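Local coordinates for protein RNA-dependent RNA polymerase (Dera Ghazi Khan orthonairovirus, PDB 6DX2) that probably serves as the viral RNA-directed RNA polymerase and includes a viral OTU domain, the part in this chain, a cysteine protease with deubiquitinase activity, at residues V47-F52 / P153-K158; T64-A69 / D88-M93; T115-E120 / S139-L144. All blocks are in the same frame, centred on the assembly; numbering follows the deposited sequence.

Contacts 1 and 3 share one mixed sheet and touch, their centres about 9 Å apart: strands 142-147 and 150-156 are neighbours, and Leu-154 N probably donates to Asn-143 O at 2.9 Å. Helix 42-52 of contact 1 also lies on this sheet, with Val-47 and Leu-50 reaching Leu-142 and Asn-143 of contact 3. Contact 2 belongs to the helical side of the OTU domain; its centre is about 24 Å from that of contact 1 and about 21 Å from that of contact 3, and it touches neither. As in other OTU proteases, helix 42-52 probably begins at the nucleophile of the active site, so contact 1 lies further along the same helix, in its second half.

Contact 1 (V47-F52 / P153-K158); sequences VSFLLF and PLQLMK
Leu-50 and Phe-49 both pack against Pro-153, Leu-50 at CB and Phe-49 at CG, and apolar packing carries most of this contact. The CG of Leu-50 approaches Pro-153 CB to 3.7 Å, the two side chains meeting at a slant. Phe-49 points at the strand and crosses Pro-153 at about a right angle; its CD2 comes to 3.9 Å from Pro-153 CG. Phe-49 holds CG anti to the backbone N (chi1 -176°); at the outer part of the ring CE2 lies 3.8 Å from Gln-155 OE1, which sits at the ring edge, near its plane, with ring and amide planes 62° apart. Leu-50 and Gln-155 run alongside in opposite senses, Leu-50 CD2 resting 3.6 Å from Gln-155 CG and also against the carbonyl O of Leu-154.

In this OTU fold helix 42-52 lies against strand 150-156 of the mixed sheet; the axes of 47-52 and 153-156 come within 8.4 Å. Gln-155 pairs through its backbone with Thr-32 of strand 31-33 and Pro-153 with Glu-34 just beyond it, while the side chain of Leu-154, whose CB points away from the helix, packs on Phe-31.

No direct hydrogen bond joins the segments; polar contact goes through a water. It donates to Leu-50 O at 2.9 Å and accepts from Gln-155 NE2 at 3.1 Å. The same NE2 also bonds to Glu-53 OE1, which gives the amide nitrogen two partners.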
loop_
_atom_site.group_PDB
_atom_site.type_symbol
_atom_site.label_atom_id
_atom_site.label_comp_id
_atom_site.label_asym_id
_atom_site.label_seq_id
_atom_site.Cartn_x
_atom_site.Cartn_y
_atom_site.Cartn_z
ATOM N N VAL A 47 3.098 -3.294 -5.920
ATOM C CA VAL A 47 2.368 -4.428 -5.353
ATOM C C VAL A 47 2.604 -5.675 -6.192
ATOM O O VAL A 47 2.881 -6.755 -5.651
ATOM C CB VAL A 47 0.877 -4.087 -5.262
ATOM C CG1 VAL A 47 0.061 -5.379 -4.986
ATOM C CG2 VAL A 47 0.743 -3.072 -4.156
ATOM N N SER A 48 2.595 -5.528 -7.538
ATOM C CA SER A 48 2.855 -6.687 -8.373
ATOM C C SER A 48 4.270 -7.229 -8.104
ATOM O O SER A 48 4.480 -8.442 -8.028
ATOM C CB SER A 48 2.701 -6.324 -9.859
ATOM O OG SER A 48 2.883 -7.451 -10.712
ATOM N N PHE A 49 5.252 -6.334 -7.971
ATOM C CA PHE A 49 6.612 -6.810 -7.713
ATOM C C PHE A 49 6.666 -7.648 -6.447
ATOM O O PHE A 49 7.335 -8.700 -6.423
ATOM C CB PHE A 49 7.598 -5.645 -7.576
ATOM C CG PHE A 49 9.039 -6.140 -7.404
ATOM C CD1 PHE A 49 9.725 -6.656 -8.479
ATOM C CD2 PHE A 49 9.614 -6.194 -6.145
ATOM C CE1 PHE A 49 11.052 -7.147 -8.343
ATOM C CE2 PHE A 49 10.913 -6.692 -5.994
ATOM C CZ PHE A 49 11.617 -7.160 -7.103
ATOM N N LEU A 50 5.997 -7.176 -5.393
ATOM C CA LEU A 50 6.058 -7.872 -4.109
ATOM C C LEU A 50 5.278 -9.173 -4.119
ATOM O O LEU A 50 5.659 -10.112 -3.392
ATOM C CB LEU A 50 5.574 -6.961 -3.003
ATOM C CG LEU A 50 6.551 -5.805 -2.740
ATOM C CD1 LEU A 50 5.935 -4.847 -1.779
ATOM C CD2 LEU A 50 7.918 -6.301 -2.161
ATOM N N LEU A 51 4.201 -9.270 -4.899
ATOM C CA LEU A 51 3.439 -10.523 -4.919
ATOM C C LEU A 51 4.014 -11.548 -5.891
ATOM O O LEU A 51 4.001 -12.747 -5.587
ATOM C CB LEU A 51 1.990 -10.268 -5.283
ATOM C CG LEU A 51 1.256 -9.370 -4.326
ATOM C CD1 LEU A 51 -0.128 -9.058 -4.908
ATOM C CD2 LEU A 51 1.074 -10.076 -2.916
ATOM N N PHE A 52 4.563 -11.115 -7.033
ATOM C CA PHE A 52 4.940 -12.004 -8.119
ATOM C C PHE A 52 6.405 -11.934 -8.530
ATOM O O PHE A 52 6.803 -12.707 -9.406
ATOM C CB PHE A 52 4.093 -11.702 -9.381
ATOM C CG PHE A 52 2.600 -11.854 -9.150
ATOM C CD1 PHE A 52 2.010 -13.103 -9.180
ATOM C CD2 PHE A 52 1.804 -10.762 -8.875
ATOM C CE1 PHE A 52 0.631 -13.236 -8.920
ATOM C CE2 PHE A 52 0.408 -10.897 -8.638
ATOM C CZ PHE A 52 -0.145 -12.117 -8.652
ATOM N N PRO A 153 8.556 -0.605 -4.022
ATOM C CA PRO A 153 8.492 -1.747 -3.089
ATOM C C PRO A 153 9.702 -1.788 -2.154
ATOM O O PRO A 153 10.806 -1.428 -2.542
ATOM C CB PRO A 153 8.479 -2.961 -4.040
ATOM C CG PRO A 153 8.945 -2.467 -5.349
ATOM C CD PRO A 153 8.949 -0.993 -5.388
ATOM N N LEU A 154 9.489 -2.262 -0.927
ATOM C CA LEU A 154 10.560 -2.549 0.026
ATOM C C LEU A 154 10.563 -4.038 0.319
ATOM O O LEU A 154 9.505 -4.640 0.392
ATOM C CB LEU A 154 10.305 -1.792 1.347
ATOM C CG LEU A 154 10.301 -0.252 1.166
ATOM C CD1 LEU A 154 9.689 0.302 2.503
ATOM C CD2 LEU A 154 11.736 0.211 0.887
ATOM N N GLN A 155 11.742 -4.624 0.580
ATOM C CA GLN A 155 11.800 -5.979 1.145
ATOM C C GLN A 155 12.700 -5.989 2.362
ATOM O O GLN A 155 13.696 -5.260 2.407
ATOM C CB GLN A 155 12.311 -6.968 0.076
ATOM C CG GLN A 155 11.329 -6.981 -1.117
ATOM C CD GLN A 155 11.638 -8.010 -2.176
ATOM O OE1 GLN A 155 12.681 -7.954 -2.842
ATOM N NE2 GLN A 155 10.703 -8.942 -2.374
ATOM N N LEU A 156 12.356 -6.829 3.339
ATOM C CA LEU A 156 13.174 -6.931 4.545
ATOM C C LEU A 156 14.568 -7.399 4.177
ATOM O O LEU A 156 14.743 -8.255 3.300
ATOM C CB LEU A 156 12.546 -7.879 5.564
ATOM C CG LEU A 156 11.530 -7.146 6.436
ATOM C CD1 LEU A 156 11.051 -8.060 7.508
ATOM C CD2 LEU A 156 12.194 -5.946 7.041
ATOM N N MET A 157 15.562 -6.761 4.794
ATOM C CA MET A 157 16.949 -7.009 4.435
ATOM C C MET A 157 17.407 -8.370 4.919
ATOM O O MET A 157 16.905 -8.910 5.911
ATOM C CB MET A 157 17.867 -5.951 5.025
ATOM C CG MET A 157 18.093 -4.802 4.085
ATOM S SD MET A 157 19.377 -3.709 4.674
ATOM C CE MET A 157 19.231 -3.913 6.414
ATOM N N LYS A 158 18.430 -8.872 4.229
ATOM C CA LYS A 158 19.062 -10.177 4.427
ATOM C C LYS A 158 18.107 -11.264 3.937
ATOM O O LYS A 158 17.642 -11.219 2.790
ATOM C CB LYS A 158 19.470 -10.391 5.893
ATOM C CG LYS A 158 20.491 -9.379 6.377
ATOM C CD LYS A 158 20.683 -9.449 7.882
ATOM C CE LYS A 158 21.968 -8.727 8.322
ATOM N NZ LYS A 158 22.048 -8.565 9.803
HETATM O O HOH W 1 7.830 -9.827 -1.522
#

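Contact 2 (T64-A69 / D88-M93); sequences TIASFA and DYRADM
Behind the face where Ala-66 meets Arg-90, the carbonyl O of Thr-64 is gripped twice, by Phe-68 N in the helix and by Ser-67 OG at 3.0 Å. Across the interface no hydrogen bond forms. Arg-90 instead lays its aliphatic part over helix 58-71: CD stands 3.3 Å from Ala-66 O, and CG lies against Ala-69 CB. The chain then bends at chi3 (-93°), and the guanidinium finds its partner within its own helix region, NH2 bonding to Ser-86 OG. This is antiparallel helix packing in the helical part of the OTU domain; the axes of 64-69 and 88-93 run at 172° and come within 9.8 Å. At the small Ala-66 and Ala-69, the Arg-90 and Met-93 side chains reach close to the helix backbone. Met-93, bent at chi2 and chi3, turns CE back to 3.6 Å from Ile-65 CG2 and also against Ala-66 CB. Within its own helix, Met-93 CB lies above one face of the Tyr-89 ring, toward the rim. The edge of that ring takes Ala-69 CB at 3.8 Å from CD2, and Ile-65 CG2 approaches its OH. The hydroxyl hydrogen-bonds Glu-104 OE2 of helix 102-112, against which Ile-65 packs as well.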
loop_
_atom_site.group_PDB
_atom_site.type_symbol
_atom_site.label_atom_id
_atom_site.label_comp_id
_atom_site.label_asym_id
_atom_site.label_seq_id
_atom_site.Cartn_x
_atom_site.Cartn_y
_atom_site.Cartn_z
ATOM N N THR A 64 -8.637 -7.079 -9.368
ATOM C CA THR A 64 -8.973 -7.610 -8.057
ATOM C C THR A 64 -9.545 -6.519 -7.166
ATOM O O THR A 64 -10.584 -6.716 -6.521
ATOM C CB THR A 64 -7.728 -8.246 -7.440
ATOM O OG1 THR A 64 -7.388 -9.403 -8.213
ATOM C CG2 THR A 64 -8.041 -8.669 -6.036
ATOM N N ILE A 65 -8.926 -5.337 -7.193
ATOM C CA ILE A 65 -9.449 -4.206 -6.426
ATOM C C ILE A 65 -10.849 -3.848 -6.909
ATOM O O ILE A 65 -11.760 -3.551 -6.119
ATOM C CB ILE A 65 -8.506 -3.006 -6.566
ATOM C CG1 ILE A 65 -7.192 -3.303 -5.866
ATOM C CG2 ILE A 65 -9.163 -1.711 -6.000
ATOM C CD1 ILE A 65 -6.145 -2.228 -6.227
ATOM N N ALA A 66 -11.039 -3.860 -8.221
ATOM C CA ALA A 66 -12.318 -3.474 -8.756
ATOM C C ALA A 66 -13.394 -4.468 -8.323
ATOM O O ALA A 66 -14.514 -4.071 -8.024
ATOM C CB ALA A 66 -12.230 -3.371 -10.279
ATOM N N SER A 67 -13.058 -5.766 -8.275
ATOM C CA SER A 67 -14.051 -6.758 -7.881
ATOM C C SER A 67 -14.444 -6.557 -6.429
ATOM O O SER A 67 -15.640 -6.657 -6.082
ATOM C CB SER A 67 -13.523 -8.186 -8.102
ATOM O OG SER A 67 -12.775 -8.654 -6.978
ATOM N N PHE A 68 -13.457 -6.245 -5.578
ATOM C CA PHE A 68 -13.782 -5.977 -4.186
ATOM C C PHE A 68 -14.688 -4.750 -4.075
ATOM O O PHE A 68 -15.643 -4.757 -3.303
ATOM C CB PHE A 68 -12.514 -5.809 -3.351
ATOM C CG PHE A 68 -12.779 -5.797 -1.882
ATOM C CD1 PHE A 68 -12.811 -6.982 -1.153
ATOM C CD2 PHE A 68 -13.080 -4.594 -1.238
ATOM C CE1 PHE A 68 -13.084 -6.972 0.206
ATOM C CE2 PHE A 68 -13.365 -4.577 0.114
ATOM C CZ PHE A 68 -13.342 -5.770 0.844
ATOM N N ALA A 69 -14.359 -3.667 -4.800
ATOM C CA ALA A 69 -15.151 -2.437 -4.736
ATOM C C ALA A 69 -16.587 -2.671 -5.201
ATOM O O ALA A 69 -17.525 -2.079 -4.661
ATOM C CB ALA A 69 -14.463 -1.337 -5.580
ATOM N N ASP A 88 -18.380 4.815 -10.165
ATOM C CA ASP A 88 -17.459 5.927 -10.400
ATOM C C ASP A 88 -16.027 5.570 -9.990
ATOM O O ASP A 88 -15.075 5.874 -10.723
ATOM C CB ASP A 88 -17.913 7.169 -9.632
ATOM C CG ASP A 88 -19.254 7.707 -10.114
ATOM O OD1 ASP A 88 -19.698 7.333 -11.228
ATOM O OD2 ASP A 88 -19.870 8.492 -9.358
ATOM N N TYR A 89 -15.856 4.939 -8.814
ATOM C CA TYR A 89 -14.523 4.587 -8.361
ATOM C C TYR A 89 -13.857 3.650 -9.358
ATOM O O TYR A 89 -12.694 3.865 -9.766
ATOM C CB TYR A 89 -14.562 3.942 -6.972
ATOM C CG TYR A 89 -13.190 3.361 -6.573
ATOM C CD1 TYR A 89 -12.092 4.188 -6.341
ATOM C CD2 TYR A 89 -12.997 1.998 -6.481
ATOM C CE1 TYR A 89 -10.875 3.684 -6.054
ATOM C CE2 TYR A 89 -11.759 1.484 -6.164
ATOM C CZ TYR A 89 -10.701 2.332 -5.944
ATOM O OH TYR A 89 -9.468 1.820 -5.620
ATOM N N ARG A 90 -14.572 2.592 -9.760
ATOM C CA ARG A 90 -13.910 1.594 -10.595
ATOM C C ARG A 90 -13.519 2.176 -11.941
ATOM O O ARG A 90 -12.442 1.868 -12.456
ATOM C CB ARG A 90 -14.790 0.363 -10.777
ATOM C CG ARG A 90 -14.903 -0.428 -9.488
ATOM C CD ARG A 90 -15.907 -1.580 -9.713
ATOM N NE ARG A 90 -17.268 -1.223 -9.318
ATOM C CZ ARG A 90 -18.318 -1.280 -10.133
ATOM N NH1 ARG A 90 -18.152 -1.667 -11.392
ATOM N NH2 ARG A 90 -19.521 -0.948 -9.685
ATOM N N ALA A 91 -14.351 3.053 -12.500
ATOM C CA ALA A 91 -14.050 3.625 -13.813
ATOM C C ALA A 91 -12.799 4.502 -13.757
ATOM O O ALA A 91 -11.989 4.515 -14.694
ATOM C CB ALA A 91 -15.246 4.429 -14.325
ATOM N N ASP A 92 -12.630 5.243 -12.668
ATOM C CA ASP A 92 -11.438 6.074 -12.514
ATOM C C ASP A 92 -10.199 5.222 -12.238
ATOM O O ASP A 92 -9.170 5.374 -12.895
ATOM C CB ASP A 92 -11.645 7.061 -11.369
ATOM C CG ASP A 92 -10.747 8.274 -11.483
ATOM O OD1 ASP A 92 -10.413 8.644 -12.633
ATOM O OD2 ASP A 92 -10.368 8.849 -10.436
ATOM N N MET A 93 -10.284 4.330 -11.250
ATOM C CA MET A 93 -9.117 3.555 -10.835
ATOM C C MET A 93 -8.600 2.681 -11.973
ATOM O O MET A 93 -7.383 2.461 -12.071
ATOM C CB MET A 93 -9.483 2.712 -9.591
ATOM C CG MET A 93 -8.426 1.850 -9.008
ATOM S SD MET A 93 -8.317 0.239 -9.849
ATOM C CE MET A 93 -9.865 -0.514 -9.317
#

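Contact 3 (T115-E120 / S139-L144); sequences TIILWE and STALNL
Ile-116, Ile-117 and Leu-118 pair with Leu-142, Asn-143 and Leu-144 as parallel neighbours in the mixed sheet of the OTU fold. The chain leaves strand 116-121, returns antiparallel along 127-133 on one side, and comes back as 142-147 on the other.

The backbone bonds alternate between the strands: Leu-142 N to Thr-115 O (2.8 Å), Ile-117 N to Leu-142 O (2.9 Å), Leu-144 N to Ile-117 O, and Trp-119 N to Leu-144 O (2.8 Å). A water extends the pairing beyond the strands, accepting from Thr-115 N and donating to Thr-140 O.

Apolar packing fills the face of Ile-116, Leu-118, Leu-142 and Leu-144. Leu-118 and Leu-144 lie alongside with their tips in the same direction, Leu-118 CD2 at 3.6 Å from Leu-144 CD1, and Ile-116 CG2 reaches that same CD1. Helix 102-112 covers this face through Ala-105 and Leu-108.

On the other face, Ile-117 CD1 touches both Ala-141 CB (3.7 Å) and Asn-143 OD1, and Ile-117 CG2 lies above one face of the indole, toward its rim. Phe-25 and Phe-31 also meet the indole. Asn-143, its CG anti to the carbonyl carbon (chi1 -70°), runs beside Trp-119, and a hydrogen bond joins them: Trp-119 NE1 donates to Asn-143 OD1 at 2.9 Å, nearly straight (167°) and in the indole plane, but tilted 28° from the Asn-143 carbonyl plane, while Asn-143 ND2 bonds to Val-138 O.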
loop_
_atom_site.group_PDB
_atom_site.type_symbol
_atom_site.label_atom_id
_atom_site.label_comp_id
_atom_site.label_asym_id
_atom_site.label_seq_id
_atom_site.Cartn_x
_atom_site.Cartn_y
_atom_site.Cartn_z
ATOM N N THR A 115 -1.550 -7.833 4.381
ATOM C CA THR A 115 -1.331 -6.584 5.088
ATOM C C THR A 115 -0.454 -5.728 4.207
ATOM O O THR A 115 0.514 -6.245 3.610
ATOM C CB THR A 115 -0.686 -6.885 6.451
ATOM O OG1 THR A 115 -1.684 -7.539 7.270
ATOM C CG2 THR A 115 -0.294 -5.600 7.214
ATOM N N ILE A 116 -0.781 -4.429 4.130
ATOM C CA ILE A 116 -0.034 -3.491 3.316
ATOM C C ILE A 116 0.343 -2.314 4.184
ATOM O O ILE A 116 -0.499 -1.798 4.916
ATOM C CB ILE A 116 -0.824 -3.012 2.081
ATOM C CG1 ILE A 116 -1.179 -4.249 1.203
ATOM C CG2 ILE A 116 -0.007 -1.890 1.367
ATOM C CD1 ILE A 116 -2.174 -3.937 0.023
ATOM N N ILE A 117 1.608 -1.906 4.133
ATOM C CA ILE A 117 2.067 -0.791 4.954
ATOM C C ILE A 117 2.593 0.295 4.041
ATOM O O ILE A 117 3.428 0.026 3.168
ATOM C CB ILE A 117 3.145 -1.232 5.952
ATOM C CG1 ILE A 117 2.558 -2.303 6.844
ATOM C CG2 ILE A 117 3.706 -0.009 6.743
ATOM C CD1 ILE A 117 3.638 -2.952 7.797
ATOM N N LEU A 118 2.100 1.518 4.236
ATOM C CA LEU A 118 2.585 2.661 3.479
ATOM C C LEU A 118 3.545 3.399 4.383
ATOM O O LEU A 118 3.134 3.976 5.396
ATOM C CB LEU A 118 1.453 3.580 3.021
ATOM C CG LEU A 118 0.297 2.923 2.255
ATOM C CD1 LEU A 118 -0.735 3.989 1.689
ATOM C CD2 LEU A 118 0.829 1.988 1.166
ATOM N N TRP A 119 4.841 3.371 4.029
ATOM C CA TRP A 119 5.848 4.074 4.803
ATOM C C TRP A 119 6.090 5.389 4.078
ATOM O O TRP A 119 6.735 5.423 3.026
ATOM C CB TRP A 119 7.148 3.275 4.851
ATOM C CG TRP A 119 7.027 1.897 5.480
ATOM C CD1 TRP A 119 6.790 0.702 4.823
ATOM C CD2 TRP A 119 7.151 1.574 6.870
ATOM N NE1 TRP A 119 6.808 -0.337 5.715
ATOM C CE2 TRP A 119 7.019 0.168 6.979
ATOM C CE3 TRP A 119 7.380 2.331 8.026
ATOM C CZ2 TRP A 119 7.032 -0.502 8.189
ATOM C CZ3 TRP A 119 7.423 1.639 9.270
ATOM C CH2 TRP A 119 7.255 0.253 9.331
ATOM N N GLU A 120 5.579 6.484 4.629
ATOM C CA GLU A 120 5.861 7.792 4.064
ATOM C C GLU A 120 7.208 8.258 4.572
ATOM O O GLU A 120 7.423 8.385 5.786
ATOM C CB GLU A 120 4.754 8.785 4.400
ATOM C CG GLU A 120 3.568 8.596 3.430
ATOM C CD GLU A 120 2.265 9.230 3.890
ATOM O OE1 GLU A 120 1.286 8.475 4.125
ATOM O OE2 GLU A 120 2.219 10.477 4.004
ATOM N N SER A 139 6.939 -8.076 8.623
ATOM C CA SER A 139 7.662 -9.048 7.822
ATOM C C SER A 139 6.782 -9.778 6.827
ATOM O O SER A 139 7.312 -10.318 5.853
ATOM C CB SER A 139 8.348 -10.071 8.709
ATOM O OG SER A 139 7.426 -10.791 9.500
ATOM N N THR A 140 5.454 -9.830 7.045
ATOM C CA THR A 140 4.575 -10.484 6.090
ATOM C C THR A 140 3.866 -9.489 5.202
ATOM O O THR A 140 3.147 -9.902 4.306
ATOM C CB THR A 140 3.522 -11.351 6.845
ATOM O OG1 THR A 140 2.755 -10.537 7.743
ATOM C CG2 THR A 140 4.195 -12.399 7.698
ATOM N N ALA A 141 3.991 -8.208 5.485
ATOM C CA ALA A 141 3.252 -7.223 4.741
ATOM C C ALA A 141 3.894 -6.957 3.387
ATOM O O ALA A 141 5.082 -7.241 3.160
ATOM C CB ALA A 141 3.189 -5.903 5.535
ATOM N N LEU A 142 3.111 -6.326 2.537
ATOM C CA LEU A 142 3.663 -5.586 1.395
ATOM C C LEU A 142 4.032 -4.205 1.909
ATOM O O LEU A 142 3.153 -3.375 2.181
ATOM C CB LEU A 142 2.695 -5.501 0.229
ATOM C CG LEU A 142 1.946 -6.722 -0.275
ATOM C CD1 LEU A 142 1.366 -6.404 -1.672
ATOM C CD2 LEU A 142 2.724 -7.927 -0.352
ATOM N N ASN A 143 5.328 -3.965 1.985
ATOM C CA ASN A 143 5.894 -2.729 2.499
ATOM C C ASN A 143 6.159 -1.829 1.317
ATOM O O ASN A 143 6.987 -2.179 0.477
ATOM C CB ASN A 143 7.178 -3.024 3.263
ATOM C CG ASN A 143 6.871 -3.747 4.555
ATOM O OD1 ASN A 143 6.303 -3.139 5.442
ATOM N ND2 ASN A 143 7.022 -5.072 4.572
ATOM N N LEU A 144 5.539 -0.645 1.323
ATOM C CA LEU A 144 5.671 0.308 0.221
ATOM C C LEU A 144 6.284 1.574 0.755
ATOM O O LEU A 144 5.852 2.066 1.812
ATOM C CB LEU A 144 4.258 0.634 -0.365
ATOM C CG LEU A 144 3.525 -0.591 -0.925
ATOM C CD1 LEU A 144 2.195 -0.116 -1.479
ATOM C CD2 LEU A 144 4.334 -1.307 -2.046
HETATM O O HOH W 2 0.430 -9.869 4.446
#